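Long-range contact in acetylxylan esterase A (Aspergillus awamori, PDB 5X6S), which removes acetyl side groups from the backbone of acetylated xylans as a secreted serine esterase of carbohydrate esterase family 1: residues S51-F62 with I263-F274. Residues are numbered along the deposited sequence; the frame is centred on the assembly and turned at random.
Sequences SPYATLSEQYGF and IHGDKDMEWFGF
The Phe274 ring carries Phe62 on one face: Phe62 CD2 stands over its centre, 3.6 Å from Phe274 CZ, with the two ring planes inclined at 33°. Ser57 CA lies over the opposite face of Phe62, offset toward its rim. Tyr60 receives Phe274 CB on one face, a CH-pi contact 4.2 Å from the ring centroid. Tyr53 is met at its edge, in the plane of the ring, by Asp268, whose carboxylate is nearly coplanar with the phenol. There Tyr53 OH donates a short 2.6 Å hydrogen bond to Asp268 OD2, nearly along the C-O axis; Tyr142 OH holds Asp268 OD1, so both carboxylate oxygens are gripped. Met269, bent at chi2 and again at chi3 (94°), sets its sulfur in the corner formed by the rings of Tyr60 and Phe62, an oblique Met-aromatic contact with each; SD comes 3.5 Å from Phe62 CE2. Leu56 CD1 touches Gly265 O. Pro52 CG lies 3.7 Å from Gly265 CA, where the two backbones come nearest, 5.8 Å between the CA atoms of Pro52 and Gly265, while Ile263 CG2 touches Pro52 CD and Tyr53. On the solvent side, a water bridges Gln59 OE1 and, at a longer distance, Asp266 OD1. Helices 53-60 and 265-272 pack at -51°, their axes 10.6 Å apart, on one side of the central sheet of this alpha/beta-hydrolase. Beneath them, Phe62, Phe272 and Phe274 touch Val34 of strand 33-37, Tyr53 reaches strands 33-37 and 63-68, and Asp268 and Trp271 lie on strand 138-142.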
loop_
_atom_site.group_PDB
_atom_site.type_symbol
_atom_site.label_atom_id
_atom_site.label_comp_id
_atom_site.label_asym_id
_atom_site.label_seq_id
_atom_site.Cartn_x
_atom_site.Cartn_y
_atom_site.Cartn_z
ATOM N N SER A 51 26.067 1.569 8.269
ATOM C CA SER A 51 24.971 2.501 8.111
ATOM C C SER A 51 24.426 2.698 9.498
ATOM O O SER A 51 24.672 1.866 10.356
ATOM C CB SER A 51 23.895 1.939 7.183
ATOM O OG SER A 51 23.358 0.703 7.643
ATOM N N PRO A 52 23.662 3.779 9.698
ATOM C CA PRO A 52 23.142 4.051 11.032
ATOM C C PRO A 52 21.813 3.387 11.341
ATOM O O PRO A 52 21.292 3.625 12.427
ATOM C CB PRO A 52 22.963 5.587 11.013
ATOM C CG PRO A 52 22.604 5.897 9.575
ATOM C CD PRO A 52 23.465 4.926 8.769
ATOM N N TYR A 53 21.235 2.596 10.430
ATOM C CA TYR A 53 19.823 2.181 10.576
ATOM C C TYR A 53 19.535 1.269 11.752
ATOM O O TYR A 53 18.471 1.379 12.383
ATOM C CB TYR A 53 19.259 1.564 9.254
ATOM C CG TYR A 53 19.391 2.516 8.104
ATOM C CD1 TYR A 53 18.782 3.747 8.153
ATOM C CD2 TYR A 53 20.272 2.253 7.038
ATOM C CE1 TYR A 53 18.953 4.695 7.126
ATOM C CE2 TYR A 53 20.464 3.183 6.037
ATOM C CZ TYR A 53 19.798 4.393 6.086
ATOM O OH TYR A 53 20.003 5.312 5.126
ATOM N N ALA A 54 20.441 0.347 12.049
ATOM C CA ALA A 54 20.252 -0.519 13.246
ATOM C C ALA A 54 20.301 0.275 14.545
ATOM O O ALA A 54 19.499 0.030 15.442
ATOM C CB ALA A 54 21.299 -1.656 13.282
ATOM N N THR A 55 21.205 1.248 14.637
ATOM C CA THR A 55 21.282 2.133 15.786
ATOM C C THR A 55 19.955 2.905 15.910
ATOM O O THR A 55 19.354 2.977 16.980
ATOM C CB THR A 55 22.502 3.116 15.683
ATOM O OG1 THR A 55 23.710 2.370 15.763
ATOM C CG2 THR A 55 22.511 4.155 16.782
ATOM N N LEU A 56 19.500 3.466 14.796
ATOM C CA LEU A 56 18.221 4.207 14.771
ATOM C C LEU A 56 16.976 3.330 15.069
ATOM O O LEU A 56 15.996 3.813 15.687
ATOM C CB LEU A 56 18.088 4.962 13.457
ATOM C CG LEU A 56 19.093 6.108 13.202
ATOM C CD1 LEU A 56 19.154 6.478 11.731
ATOM C CD2 LEU A 56 18.781 7.345 14.069
ATOM N N SER A 57 17.004 2.065 14.658
ATOM C CA SER A 57 15.906 1.114 14.945
ATOM C C SER A 57 15.722 0.921 16.447
ATOM O O SER A 57 14.651 0.667 16.919
ATOM C CB SER A 57 16.154 -0.235 14.288
ATOM O OG SER A 57 16.993 -1.050 15.056
ATOM N N GLU A 58 16.796 1.077 17.204
ATOM C CA GLU A 58 16.692 1.011 18.649
ATOM C C GLU A 58 16.052 2.255 19.253
ATOM O O GLU A 58 15.546 2.200 20.369
ATOM C CB GLU A 58 18.054 0.719 19.285
ATOM C CG GLU A 58 18.596 -0.682 18.944
ATOM C CD GLU A 58 17.866 -1.843 19.600
ATOM O OE1 GLU A 58 16.899 -1.632 20.380
ATOM O OE2 GLU A 58 18.243 -2.997 19.304
ATOM N N GLN A 59 16.053 3.370 18.526
ATOM C CA GLN A 59 15.340 4.528 18.970
ATOM C C GLN A 59 13.884 4.420 18.567
ATOM O O GLN A 59 12.981 4.681 19.386
ATOM C CB GLN A 59 15.930 5.790 18.403
ATOM C CG GLN A 59 17.315 6.080 18.923
ATOM C CD GLN A 59 18.020 7.164 18.125
ATOM O OE1 GLN A 59 17.400 8.194 17.744
ATOM N NE2 GLN A 59 19.319 6.914 17.831
ATOM N N TYR A 60 13.650 4.048 17.311
ATOM C CA TYR A 60 12.306 4.195 16.685
ATOM C C TYR A 60 11.541 2.893 16.558
ATOM O O TYR A 60 10.334 2.888 16.283
ATOM C CB TYR A 60 12.461 4.922 15.336
ATOM C CG TYR A 60 12.942 6.349 15.458
ATOM C CD1 TYR A 60 12.118 7.345 15.971
ATOM C CD2 TYR A 60 14.240 6.697 15.110
ATOM C CE1 TYR A 60 12.574 8.651 16.083
ATOM C CE2 TYR A 60 14.698 7.985 15.241
ATOM C CZ TYR A 60 13.865 8.952 15.740
ATOM O OH TYR A 60 14.338 10.243 15.827
ATOM N N GLY A 61 12.212 1.779 16.804
ATOM C CA GLY A 61 11.565 0.476 16.915
ATOM C C GLY A 61 11.182 -0.234 15.637
ATOM O O GLY A 61 10.427 -1.225 15.694
ATOM N N PHE A 62 11.672 0.244 14.490
ATOM C CA PHE A 62 11.380 -0.409 13.236
ATOM C C PHE A 62 12.337 -1.575 12.979
ATOM O O PHE A 62 13.388 -1.697 13.646
ATOM C CB PHE A 62 11.449 0.593 12.089
ATOM C CG PHE A 62 12.737 1.409 12.011
ATOM C CD1 PHE A 62 13.928 0.855 11.466
ATOM C CD2 PHE A 62 12.765 2.715 12.455
ATOM C CE1 PHE A 62 15.078 1.618 11.394
ATOM C CE2 PHE A 62 13.912 3.500 12.347
ATOM C CZ PHE A 62 15.065 2.942 11.835
ATOM N N ILE A 263 25.442 8.865 4.276
ATOM C CA ILE A 263 24.095 8.734 4.758
ATOM C C ILE A 263 23.831 9.741 5.872
ATOM O O ILE A 263 24.633 9.896 6.797
ATOM C CB ILE A 263 23.886 7.315 5.357
ATOM C CG1 ILE A 263 24.020 6.238 4.298
ATOM C CG2 ILE A 263 22.529 7.224 6.048
ATOM C CD1 ILE A 263 24.130 4.837 4.879
ATOM N N HIS A 264 22.703 10.442 5.800
ATOM C CA HIS A 264 22.291 11.334 6.833
ATOM C C HIS A 264 21.137 10.622 7.546
ATOM O O HIS A 264 19.962 10.876 7.270
ATOM C CB HIS A 264 21.838 12.690 6.272
ATOM C CG HIS A 264 22.955 13.526 5.724
ATOM N ND1 HIS A 264 23.849 13.066 4.782
ATOM C CD2 HIS A 264 23.342 14.788 6.025
ATOM C CE1 HIS A 264 24.734 14.013 4.514
ATOM N NE2 HIS A 264 24.440 15.070 5.252
ATOM N N GLY A 265 21.476 9.745 8.488
ATOM C CA GLY A 265 20.474 8.900 9.162
ATOM C C GLY A 265 19.345 9.661 9.881
ATOM O O GLY A 265 18.173 9.310 9.736
ATOM N N ASP A 266 19.670 10.718 10.650
ATOM C CA ASP A 266 18.603 11.451 11.294
ATOM C C ASP A 266 17.665 12.111 10.260
ATOM O O ASP A 266 16.446 12.139 10.447
ATOM C CB ASP A 266 19.113 12.526 12.282
ATOM C CG ASP A 266 20.056 11.959 13.375
ATOM O OD1 ASP A 266 20.105 10.759 13.627
ATOM O OD2 ASP A 266 20.784 12.767 13.974
ATOM N N LYS A 267 18.246 12.625 9.189
ATOM C CA LYS A 267 17.445 13.208 8.087
ATOM C C LYS A 267 16.536 12.185 7.411
ATOM O O LYS A 267 15.432 12.506 6.995
ATOM C CB LYS A 267 18.332 13.915 7.054
ATOM C CG LYS A 267 19.162 15.094 7.572
ATOM C CD LYS A 267 18.424 15.968 8.560
ATOM C CE LYS A 267 17.443 16.862 7.911
ATOM N NZ LYS A 267 17.031 17.950 8.873
ATOM N N ASP A 268 17.010 10.949 7.308
ATOM C CA ASP A 268 16.193 9.860 6.761
ATOM C C ASP A 268 14.986 9.655 7.658
ATOM O O ASP A 268 13.864 9.516 7.163
ATOM C CB ASP A 268 16.962 8.534 6.655
ATOM C CG ASP A 268 18.109 8.553 5.680
ATOM O OD1 ASP A 268 18.265 9.493 4.862
ATOM O OD2 ASP A 268 18.941 7.602 5.732
ATOM N N MET A 269 15.205 9.616 8.979
ATOM C CA MET A 269 14.129 9.490 9.954
ATOM C C MET A 269 13.016 10.539 9.780
ATOM O O MET A 269 11.812 10.261 9.969
ATOM C CB MET A 269 14.695 9.508 11.393
ATOM C CG MET A 269 15.649 8.365 11.758
ATOM S SD MET A 269 14.940 6.701 11.452
ATOM C CE MET A 269 15.543 6.334 9.811
ATOM N N GLU A 270 13.439 11.757 9.456
ATOM C CA GLU A 270 12.539 12.888 9.258
ATOM C C GLU A 270 11.775 12.715 7.942
ATOM O O GLU A 270 10.577 12.909 7.914
ATOM C CB GLU A 270 13.335 14.189 9.233
ATOM C CG GLU A 270 13.795 14.615 10.609
ATOM C CD GLU A 270 14.743 15.822 10.590
ATOM O OE1 GLU A 270 14.768 16.572 9.589
ATOM O OE2 GLU A 270 15.484 15.978 11.572
ATOM N N TRP A 271 12.478 12.306 6.872
ATOM C CA TRP A 271 11.833 12.135 5.566
ATOM C C TRP A 271 10.814 11.001 5.633
ATOM O O TRP A 271 9.680 11.096 5.121
ATOM C CB TRP A 271 12.880 11.843 4.494
ATOM C CG TRP A 271 12.322 11.561 3.132
ATOM C CD1 TRP A 271 12.438 10.419 2.416
ATOM C CD2 TRP A 271 11.512 12.452 2.345
ATOM N NE1 TRP A 271 11.793 10.545 1.219
ATOM C CE2 TRP A 271 11.218 11.794 1.149
ATOM C CE3 TRP A 271 11.039 13.764 2.530
ATOM C CZ2 TRP A 271 10.467 12.385 0.141
ATOM C CZ3 TRP A 271 10.277 14.347 1.490
ATOM C CH2 TRP A 271 10.003 13.653 0.346
ATOM N N PHE A 272 11.221 9.912 6.287
ATOM C CA PHE A 272 10.359 8.761 6.444
ATOM C C PHE A 272 9.189 9.087 7.327
ATOM O O PHE A 272 8.110 8.611 7.062
ATOM C CB PHE A 272 11.104 7.565 7.025
ATOM C CG PHE A 272 12.217 7.053 6.187
ATOM C CD1 PHE A 272 12.353 7.410 4.883
ATOM C CD2 PHE A 272 13.144 6.154 6.732
ATOM C CE1 PHE A 272 13.394 6.932 4.127
ATOM C CE2 PHE A 272 14.197 5.651 5.995
ATOM C CZ PHE A 272 14.325 6.032 4.659
ATOM N N GLY A 273 9.400 9.885 8.379
ATOM C CA GLY A 273 8.336 10.261 9.316
ATOM C C GLY A 273 8.479 9.650 10.689
ATOM O O GLY A 273 7.628 9.852 11.563
ATOM N N PHE A 274 9.550 8.879 10.910
ATOM C CA PHE A 274 9.768 8.316 12.246
ATOM C C PHE A 274 10.042 9.444 13.226
ATOM O O PHE A 274 9.588 9.370 14.371
ATOM C CB PHE A 274 10.902 7.308 12.302
ATOM C CG PHE A 274 10.605 6.006 11.572
ATOM C CD1 PHE A 274 9.616 5.141 12.033
ATOM C CD2 PHE A 274 11.307 5.660 10.427
ATOM C CE1 PHE A 274 9.356 3.934 11.359
ATOM C CE2 PHE A 274 11.043 4.468 9.739
ATOM C CZ PHE A 274 10.062 3.601 10.221
HETATM O O HOH W 1 18.124 10.316 16.221
#